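Local coordinates for putative tRNA (Adenine(37)-N6)-methyltransferase (Pseudomonas aeruginosa, PDB 7BTU), which probably uses S-adenosyl-L-methionine to methylate the threonylcarbamoyl-modified adenosine at position 37 of tRNA, at residues Gly15-Cys20 against Leu120-Ile125; Val62-Leu67 against Ser108-Glu113; Val163-Gln168 against Ile228-Val233. All blocks are in the same frame, centred on the assembly; numbering follows the deposited sequence.

Interaction 1. Residues Gly15-Cys20 against Leu120-Ile125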
loop_
_atom_site.group_PDB
_atom_site.type_symbol
_atom_site.label_atom_id
_atom_site.label_comp_id
_atom_site.label_asym_id
_atom_site.label_seq_id
_atom_site.Cartn_x
_atom_site.Cartn_y
_atom_site.Cartn_z
ATOM N N GLY B 15 -1.270 2.229 17.382
ATOM C CA GLY B 15 -0.309 1.409 18.110
ATOM C C GLY B 15 1.101 1.806 17.702
ATOM O O GLY B 15 1.300 2.735 16.907
ATOM N N TYR B 16 2.081 1.134 18.331
ATOM C CA TYR B 16 3.486 1.463 18.120
ATOM C C TYR B 16 4.246 0.175 17.844
ATOM O O TYR B 16 3.929 -0.872 18.430
ATOM C CB TYR B 16 4.102 2.170 19.339
ATOM C CG TYR B 16 3.617 3.598 19.471
ATOM C CD1 TYR B 16 4.295 4.649 18.849
ATOM C CD2 TYR B 16 2.493 3.902 20.243
ATOM C CE1 TYR B 16 3.859 6.002 19.005
ATOM C CE2 TYR B 16 2.049 5.211 20.382
ATOM C CZ TYR B 16 2.711 6.256 19.764
ATOM O OH TYR B 16 2.224 7.558 19.934
ATOM N N ILE B 17 5.253 0.275 16.967
ATOM C CA ILE B 17 6.122 -0.849 16.611
ATOM C C ILE B 17 7.201 -1.046 17.675
ATOM O O ILE B 17 7.810 -0.086 18.161
ATOM C CB ILE B 17 6.761 -0.610 15.230
ATOM C CG1 ILE B 17 5.668 -0.687 14.133
ATOM C CG2 ILE B 17 7.873 -1.652 14.986
ATOM C CD1 ILE B 17 5.060 -2.129 13.941
ATOM N N ARG B 18 7.429 -2.290 18.065
ATOM C CA ARG B 18 8.654 -2.656 18.743
ATOM C C ARG B 18 9.415 -3.488 17.730
ATOM O O ARG B 18 8.853 -4.464 17.212
ATOM C CB ARG B 18 8.369 -3.431 20.036
ATOM N N SER B 19 10.692 -3.157 17.467
ATOM C CA SER B 19 11.377 -3.969 16.461
ATOM C C SER B 19 12.884 -3.992 16.676
ATOM O O SER B 19 13.433 -3.311 17.540
ATOM C CB SER B 19 11.054 -3.523 15.035
ATOM O OG SER B 19 11.828 -2.427 14.689
ATOM N N CYS B 20 13.517 -4.874 15.914
ATOM C CA CYS B 20 14.978 -4.994 15.938
ATOM C C CYS B 20 15.710 -3.742 15.454
ATOM O O CYS B 20 16.914 -3.635 15.704
ATOM C CB CYS B 20 15.390 -6.208 15.111
ATOM S SG CYS B 20 14.774 -6.285 13.450
ATOM N N LEU B 120 0.124 -7.648 17.368
ATOM C CA LEU B 120 0.467 -8.430 16.184
ATOM C C LEU B 120 1.934 -8.827 16.281
ATOM O O LEU B 120 2.782 -7.981 16.619
ATOM C CB LEU B 120 0.314 -7.624 14.887
ATOM C CG LEU B 120 -1.027 -6.934 14.567
ATOM C CD1 LEU B 120 -0.979 -6.363 13.134
ATOM C CD2 LEU B 120 -2.100 -7.893 14.702
ATOM N N TRP B 121 2.222 -10.074 15.925
ATOM C CA TRP B 121 3.593 -10.587 15.751
ATOM C C TRP B 121 3.967 -10.528 14.276
ATOM O O TRP B 121 3.262 -11.087 13.433
ATOM C CB TRP B 121 3.712 -12.039 16.243
ATOM C CG TRP B 121 3.970 -12.066 17.643
ATOM C CD1 TRP B 121 5.192 -11.848 18.266
ATOM C CD2 TRP B 121 3.020 -12.258 18.680
ATOM N NE1 TRP B 121 5.042 -11.936 19.613
ATOM C CE2 TRP B 121 3.722 -12.173 19.905
ATOM C CE3 TRP B 121 1.655 -12.530 18.700
ATOM C CZ2 TRP B 121 3.102 -12.320 21.119
ATOM C CZ3 TRP B 121 1.040 -12.694 19.920
ATOM C CH2 TRP B 121 1.759 -12.585 21.116
ATOM N N LEU B 122 5.088 -9.869 13.968
ATOM C CA LEU B 122 5.463 -9.552 12.608
ATOM C C LEU B 122 6.844 -10.150 12.299
ATOM O O LEU B 122 7.687 -10.301 13.188
ATOM C CB LEU B 122 5.525 -8.011 12.375
ATOM C CG LEU B 122 4.259 -7.309 12.878
ATOM C CD1 LEU B 122 4.415 -5.754 12.834
ATOM C CD2 LEU B 122 3.040 -7.843 12.082
ATOM N N SER B 123 7.084 -10.418 11.021
ATOM C CA SER B 123 8.406 -10.869 10.584
ATOM C C SER B 123 8.658 -10.281 9.220
ATOM O O SER B 123 7.725 -9.835 8.531
ATOM C CB SER B 123 8.515 -12.399 10.532
ATOM O OG SER B 123 7.676 -12.847 9.504
ATOM N N GLY B 124 9.942 -10.228 8.865
ATOM C CA GLY B 124 10.278 -9.519 7.658
ATOM C C GLY B 124 9.997 -8.047 7.788
ATOM O O GLY B 124 9.611 -7.413 6.805
ATOM N N ILE B 125 10.208 -7.491 8.955
ATOM C CA ILE B 125 9.754 -6.133 9.231
ATOM C C ILE B 125 10.741 -5.138 8.616
ATOM O O ILE B 125 11.928 -5.433 8.449
ATOM C CB ILE B 125 9.621 -5.959 10.767
ATOM C CG1 ILE B 125 8.638 -4.832 11.130
ATOM C CG2 ILE B 125 10.995 -5.735 11.477
ATOM C CD1 ILE B 125 8.382 -4.772 12.598
#
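Within the closed six-stranded antiparallel barrel of the TrmO N-terminal domain, Ile-17 and Ser-19 of strand 15-19 meet Leu-122 and Ile-125, at and just past the end of strand 119-123. The two strands are not neighbours in the sheet: strand 38-43 runs between them, and the CA atoms of Ile-17 and Leu-120 are 9.5 Å apart. The contact is therefore made by side chains in the barrel interior, consistent with all the touching residues being buried. Ile-17 uses both branches. CG1 lies anti to the carbonyl carbon (chi1 -69°), and CD1 beyond it touches Leu-122 CD1 at 3.8 Å, the two side chains crossing at about a right angle. The other branch, CG2, meets Ile-125 CD1 tip to tip at 4.0 Å. Ile-125 has more surface buried here than any other residue of the two segments. Its CG1 is anti to the backbone N (chi1 -157°), and CD1 rests against both Ile-17 CG2 and Ser-19 CB, which lie to the same side of it, the latter 3.8 Å away. Ser-19 offers a carbon to this apolar cluster, while its OG is hydrogen-bonded to the carbonyl O of Leu-127 and to the backbone N of Phe-21. Leu-41 of strand 38-43 and Val-133 of strand 132-138 also pack on Ile-17, so the barrel strands flanking 15-19 contribute to the same core. Where strand 15-19 gives way to loop, the apolar row closes with the looser approach of Cys-20 SG to Ile-125 CG2, at 4.3 Å.

Interaction 2. Residues Val62-Leu67 against Ser108-Glu113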
loop_
_atom_site.group_PDB
_atom_site.type_symbol
_atom_site.label_atom_id
_atom_site.label_comp_id
_atom_site.label_asym_id
_atom_site.label_seq_id
_atom_site.Cartn_x
_atom_site.Cartn_y
_atom_site.Cartn_z
ATOM N N VAL B 62 0.066 -8.244 6.017
ATOM C CA VAL B 62 -0.764 -7.071 6.250
ATOM C C VAL B 62 -0.033 -5.838 5.769
ATOM O O VAL B 62 1.207 -5.784 5.738
ATOM C CB VAL B 62 -1.165 -6.909 7.734
ATOM C CG1 VAL B 62 -2.122 -8.050 8.152
ATOM C CG2 VAL B 62 0.075 -6.842 8.684
ATOM N N TRP B 63 -0.827 -4.855 5.369
ATOM C CA TRP B 63 -0.344 -3.510 5.118
ATOM C C TRP B 63 -0.382 -2.736 6.410
ATOM O O TRP B 63 -1.410 -2.750 7.101
ATOM C CB TRP B 63 -1.243 -2.830 4.081
ATOM C CG TRP B 63 -1.039 -3.266 2.650
ATOM C CD1 TRP B 63 -1.908 -3.990 1.869
ATOM C CD2 TRP B 63 0.072 -2.924 1.800
ATOM N NE1 TRP B 63 -1.405 -4.119 0.618
ATOM C CE2 TRP B 63 -0.187 -3.483 0.544
ATOM C CE3 TRP B 63 1.269 -2.170 1.997
ATOM C CZ2 TRP B 63 0.708 -3.358 -0.549
ATOM C CZ3 TRP B 63 2.143 -2.015 0.920
ATOM C CH2 TRP B 63 1.851 -2.626 -0.354
ATOM N N LEU B 64 0.705 -2.012 6.712
ATOM C CA LEU B 64 0.714 -1.054 7.796
ATOM C C LEU B 64 0.928 0.326 7.182
ATOM O O LEU B 64 1.888 0.533 6.428
ATOM C CB LEU B 64 1.823 -1.352 8.833
ATOM C CG LEU B 64 1.788 -2.730 9.545
ATOM C CD1 LEU B 64 2.974 -2.921 10.524
ATOM C CD2 LEU B 64 0.397 -2.997 10.223
ATOM N N LEU B 65 0.067 1.264 7.523
ATOM C CA LEU B 65 0.324 2.676 7.272
ATOM C C LEU B 65 0.898 3.234 8.562
ATOM O O LEU B 65 0.391 2.937 9.665
ATOM C CB LEU B 65 -0.964 3.475 6.926
ATOM C CG LEU B 65 -1.669 2.968 5.683
ATOM C CD1 LEU B 65 -2.981 3.705 5.403
ATOM C CD2 LEU B 65 -0.752 3.004 4.443
ATOM N N PHE B 66 1.931 4.074 8.425
ATOM C CA PHE B 66 2.670 4.519 9.587
ATOM C C PHE B 66 3.192 5.922 9.345
ATOM O O PHE B 66 3.135 6.465 8.234
ATOM C CB PHE B 66 3.816 3.542 9.897
ATOM C CG PHE B 66 4.865 3.507 8.803
ATOM C CD1 PHE B 66 4.768 2.573 7.750
ATOM C CD2 PHE B 66 5.932 4.385 8.850
ATOM C CE1 PHE B 66 5.760 2.566 6.716
ATOM C CE2 PHE B 66 6.953 4.413 7.846
ATOM C CZ PHE B 66 6.856 3.484 6.780
ATOM N N LEU B 67 3.688 6.521 10.413
ATOM C CA LEU B 67 4.210 7.873 10.351
ATOM C C LEU B 67 5.722 7.815 10.281
ATOM O O LEU B 67 6.331 7.115 11.101
ATOM C CB LEU B 67 3.796 8.657 11.586
ATOM C CG LEU B 67 2.306 9.046 11.671
ATOM C CD1 LEU B 67 2.027 9.780 12.940
ATOM C CD2 LEU B 67 1.948 9.908 10.472
ATOM N N SER B 108 3.863 -0.173 4.496
ATOM C CA SER B 108 4.729 -1.319 4.316
ATOM C C SER B 108 3.909 -2.608 4.412
ATOM O O SER B 108 2.883 -2.666 5.109
ATOM C CB SER B 108 5.885 -1.273 5.304
ATOM O OG SER B 108 5.570 -1.848 6.527
ATOM N N VAL B 109 4.357 -3.631 3.673
ATOM C CA VAL B 109 3.731 -4.952 3.731
ATOM C C VAL B 109 4.646 -5.820 4.561
ATOM O O VAL B 109 5.875 -5.789 4.380
ATOM C CB VAL B 109 3.452 -5.552 2.337
ATOM C CG1 VAL B 109 4.647 -5.453 1.411
ATOM C CG2 VAL B 109 3.025 -7.035 2.467
ATOM N N VAL B 110 4.056 -6.538 5.528
ATOM C CA VAL B 110 4.842 -7.308 6.478
ATOM C C VAL B 110 4.156 -8.641 6.648
ATOM O O VAL B 110 2.939 -8.744 6.544
ATOM C CB VAL B 110 4.991 -6.502 7.816
ATOM C CG1 VAL B 110 3.676 -6.283 8.482
ATOM C CG2 VAL B 110 5.960 -7.113 8.768
ATOM N N ARG B 111 4.938 -9.655 6.962
ATOM C CA ARG B 111 4.388 -10.967 7.245
ATOM C C ARG B 111 3.773 -10.965 8.638
ATOM O O ARG B 111 4.400 -10.504 9.602
ATOM C CB ARG B 111 5.500 -12.031 7.173
ATOM C CG ARG B 111 4.932 -13.427 7.468
ATOM C CD ARG B 111 4.363 -13.996 6.205
ATOM N NE ARG B 111 4.369 -15.461 6.232
ATOM C CZ ARG B 111 3.445 -16.168 6.864
ATOM N NH1 ARG B 111 2.450 -15.530 7.500
ATOM N NH2 ARG B 111 3.508 -17.505 6.856
ATOM N N LEU B 112 2.518 -11.446 8.739
ATOM C CA LEU B 112 1.814 -11.545 10.012
ATOM C C LEU B 112 2.083 -12.955 10.547
ATOM O O LEU B 112 1.633 -13.937 9.951
ATOM C CB LEU B 112 0.297 -11.312 9.825
ATOM C CG LEU B 112 -0.540 -11.462 11.087
ATOM C CD1 LEU B 112 -0.095 -10.440 12.153
ATOM C CD2 LEU B 112 -2.058 -11.169 10.737
ATOM N N GLU B 113 2.844 -13.057 11.639
ATOM C CA GLU B 113 3.122 -14.383 12.202
ATOM C C GLU B 113 1.970 -14.862 13.059
ATOM O O GLU B 113 1.792 -16.063 13.224
ATOM C CB GLU B 113 4.395 -14.356 13.051
ATOM C CG GLU B 113 5.648 -14.095 12.210
ATOM C CD GLU B 113 6.040 -15.320 11.322
ATOM O OE1 GLU B 113 6.793 -15.160 10.334
ATOM O OE2 GLU B 113 5.572 -16.443 11.609
#
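Val-62 and Leu-64 pair with Val-110 and Ser-108 in an antiparallel ladder whose short strand axes approach to 4.8 Å with 134° between their N-to-C directions, well short of strictly antiparallel, which accords with a closed, twisted barrel. Each pair is joined by two backbone hydrogen bonds; the shortest, Leu-64 N to Ser-108 O, is 2.8 Å and nearly straight at the hydrogen. Between them lies the non-hydrogen-bonded pair Trp-63 and Val-109, where CA-H...O contacts run from Trp-63 CA to Ser-108 O and from Val-109 CA to Val-62 O. On the face carrying Val-62, Leu-64 and Val-110, the two valines lie side by side: Val-110 CG1 stands between its backbone N and carbonyl carbon (chi1 64°), which puts it beside Val-62 CG2, 3.6 Å away. That same CG1 meets Leu-64 CD1 at 4.0 Å, and Val-62 CG1 turns to Leu-112 CD2. Phe-66 presents CE1, at its ring edge, to Ser-108 N at 4.0 Å; Ser-108 OG is hydrogen-bonded to Asp-126. On the other face, Val-109 CB makes a CH-pi contact with the six-membered ring of Trp-63, 4.1 Å from its centroid and 13° off the normal, displaced toward the rim. Trp-63 NE1 is hydrogen-bonded to Asp-144 OD2, and its ring meets Trp-63 of the second subunit edge-to-face, placing this face at the dimer contact. Strand 132-138 flanks 61-67 on its other side, with Ile-136 touching Val-62 and Leu-64, while strand 119-123 borders 105-116 and brings Leu-122 against Leu-64 and Val-110.

Interaction 3. Residues Val163-Gln168 against Ile228-Val233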
loop_
_atom_site.group_PDB
_atom_site.type_symbol
_atom_site.label_atom_id
_atom_site.label_comp_id
_atom_site.label_asym_id
_atom_site.label_seq_id
_atom_site.Cartn_x
_atom_site.Cartn_y
_atom_site.Cartn_z
ATOM N N VAL B 163 28.126 -14.154 3.975
ATOM C CA VAL B 163 28.445 -13.750 5.336
ATOM C C VAL B 163 29.142 -14.907 6.037
ATOM O O VAL B 163 28.556 -15.979 6.170
ATOM C CB VAL B 163 27.179 -13.360 6.114
ATOM C CG1 VAL B 163 27.546 -13.137 7.598
ATOM C CG2 VAL B 163 26.528 -12.096 5.491
ATOM N N GLU B 164 30.344 -14.675 6.564
ATOM C CA GLU B 164 31.002 -15.643 7.449
ATOM C C GLU B 164 31.124 -15.037 8.850
ATOM O O GLU B 164 30.910 -13.841 9.055
ATOM C CB GLU B 164 32.385 -16.067 6.907
ATOM C CG GLU B 164 33.282 -14.895 6.797
ATOM C CD GLU B 164 34.730 -15.250 6.454
ATOM O OE1 GLU B 164 35.621 -14.489 6.901
ATOM O OE2 GLU B 164 34.950 -16.281 5.775
ATOM N N TRP B 165 31.478 -15.877 9.816
ATOM C CA TRP B 165 31.445 -15.557 11.244
ATOM C C TRP B 165 32.791 -15.817 11.894
ATOM O O TRP B 165 33.369 -16.887 11.679
ATOM C CB TRP B 165 30.427 -16.468 11.946
ATOM C CG TRP B 165 29.001 -16.127 11.617
ATOM C CD1 TRP B 165 28.264 -16.531 10.532
ATOM C CD2 TRP B 165 28.143 -15.307 12.427
ATOM N NE1 TRP B 165 26.983 -15.946 10.603
ATOM C CE2 TRP B 165 26.897 -15.225 11.773
ATOM C CE3 TRP B 165 28.340 -14.596 13.622
ATOM C CZ2 TRP B 165 25.839 -14.508 12.295
ATOM C CZ3 TRP B 165 27.281 -13.855 14.146
ATOM C CH2 TRP B 165 26.052 -13.801 13.463
ATOM N N SER B 166 33.297 -14.876 12.687
ATOM C CA SER B 166 34.309 -15.241 13.679
ATOM C C SER B 166 33.703 -16.172 14.724
ATOM O O SER B 166 32.516 -16.083 15.039
ATOM C CB SER B 166 34.885 -14.028 14.370
ATOM O OG SER B 166 33.902 -13.478 15.250
ATOM N N GLU B 167 34.530 -17.082 15.260
ATOM C CA GLU B 167 34.039 -17.970 16.324
ATOM C C GLU B 167 33.487 -17.171 17.513
ATOM O O GLU B 167 32.412 -17.493 18.061
ATOM C CB GLU B 167 35.162 -18.940 16.749
ATOM N N GLN B 168 34.163 -16.079 17.887
ATOM C CA GLN B 168 33.650 -15.246 18.967
ATOM C C GLN B 168 32.260 -14.694 18.623
ATOM O O GLN B 168 31.346 -14.711 19.458
ATOM C CB GLN B 168 34.641 -14.104 19.227
ATOM C CG GLN B 168 34.132 -13.009 20.162
ATOM C CD GLN B 168 35.076 -11.796 20.230
ATOM O OE1 GLN B 168 34.840 -10.862 20.970
ATOM N NE2 GLN B 168 36.127 -11.813 19.427
ATOM N N ILE B 228 31.339 -10.624 3.691
ATOM C CA ILE B 228 31.270 -9.959 4.975
ATOM C C ILE B 228 31.643 -10.949 6.058
ATOM O O ILE B 228 31.230 -12.118 6.020
ATOM C CB ILE B 228 29.859 -9.390 5.191
ATOM C CG1 ILE B 228 29.679 -8.140 4.293
ATOM C CG2 ILE B 228 29.665 -9.092 6.652
ATOM C CD1 ILE B 228 28.265 -7.464 4.370
ATOM N N ARG B 229 32.388 -10.482 7.046
ATOM C CA ARG B 229 32.749 -11.297 8.194
ATOM C C ARG B 229 32.259 -10.619 9.456
ATOM O O ARG B 229 32.548 -9.444 9.672
ATOM C CB ARG B 229 34.287 -11.531 8.225
ATOM C CG ARG B 229 34.815 -11.999 9.595
ATOM C CD ARG B 229 36.426 -11.839 9.672
ATOM N NE ARG B 229 37.008 -12.356 10.921
ATOM C CZ ARG B 229 37.020 -13.653 11.176
ATOM N NH1 ARG B 229 36.506 -14.456 10.272
ATOM N NH2 ARG B 229 37.547 -14.165 12.296
ATOM N N VAL B 230 31.452 -11.335 10.269
ATOM C CA VAL B 230 30.980 -10.764 11.529
ATOM C C VAL B 230 32.103 -10.885 12.538
ATOM O O VAL B 230 32.621 -11.992 12.781
ATOM C CB VAL B 230 29.703 -11.493 12.067
ATOM C CG1 VAL B 230 29.098 -10.700 13.241
ATOM C CG2 VAL B 230 28.653 -11.691 10.965
ATOM N N LEU B 231 32.450 -9.768 13.179
ATOM C CA LEU B 231 33.583 -9.782 14.095
ATOM C C LEU B 231 33.133 -10.022 15.539
ATOM O O LEU B 231 33.769 -10.769 16.273
ATOM C CB LEU B 231 34.320 -8.441 14.002
ATOM C CG LEU B 231 34.963 -8.142 12.654
ATOM C CD1 LEU B 231 35.305 -6.641 12.538
ATOM C CD2 LEU B 231 36.270 -8.959 12.595
ATOM N N ASP B 232 32.075 -9.346 15.977
ATOM C CA ASP B 232 31.669 -9.447 17.384
ATOM C C ASP B 232 30.232 -8.958 17.500
ATOM O O ASP B 232 29.718 -8.284 16.602
ATOM C CB ASP B 232 32.582 -8.670 18.326
ATOM C CG ASP B 232 32.392 -7.165 18.206
ATOM O OD1 ASP B 232 31.299 -6.669 18.459
ATOM O OD2 ASP B 232 33.339 -6.468 17.846
ATOM N N VAL B 233 29.592 -9.326 18.607
ATOM C CA VAL B 233 28.193 -8.971 18.913
ATOM C C VAL B 233 28.228 -8.612 20.385
ATOM O O VAL B 233 28.601 -9.450 21.212
ATOM C CB VAL B 233 27.214 -10.123 18.677
ATOM C CG1 VAL B 233 25.745 -9.614 18.982
ATOM C CG2 VAL B 233 27.276 -10.567 17.227
HETATM O O HOH W 1 35.738 -17.220 10.578
HETATM O O HOH W 2 37.347 -16.798 14.067
#
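Arg-229 and Glu-164 form a parallel pair between strands 162-165 and 227-234. Arg-229 CB lies 3.5 Å from Glu-164 OE1; CG is anti to the backbone N (chi1 162°), and the later torsions keep the chain extended as far as NE, CG and CD also passing that oxygen. NH1 then makes a weak hydrogen bond, part of a salt bridge, with Glu-164 OE1 at 3.5 Å; the carboxylate and guanidinium planes stand 74° apart. A water in the guanidinium plane links NH1 to Trp-165 O. At the tip, NH2 approaches Ser-166 CB, which lies over the guanidinium face, at 3.4 Å, and a second water joins NH2 to Glu-167 N. Backbone bonds such as Val-230 N to Glu-164 O, 2.8 Å, join the strands. On the opposite face of the sheet, Val-230 CG2 sits over the centre of the Trp-165 six-membered ring, a CH-pi contact 3.8 Å from the centroid. Ser-166 N-caps helix 167-180, its OG hydrogen-bonded to Ala-169 N; OG also lies 2.9 Å from Leu-231 O, with Val-230 O within reach too. The Val-163, Trp-165 and Val-230 side of this C-terminal-domain sheet packs against Leu-192 and Ile-188 of helix 184-193, while strand 216-222 flanks 227-234.

Interactions 1 and 2 belong to one barrel: their centres are 9 Å apart, and they meet where strand 105-116 is followed in the chain by its sheet neighbour 119-123. Trp-121 O and Glu-113 N, 2.7 Å apart, probably hydrogen-bond there. Both segments of interaction 2 fall in sequence between those of interaction 1, so the longer closure encloses the shorter one. Interaction 3 follows later, in the separate mixed sheet of the C-terminal domain, with centres about 26 Å from interaction 1 and 31 Å from interaction 2 and no touch to either. In sequence, the barrel, with residues of interaction 2, among others, touching the second subunit, precedes a second domain with its own sheet.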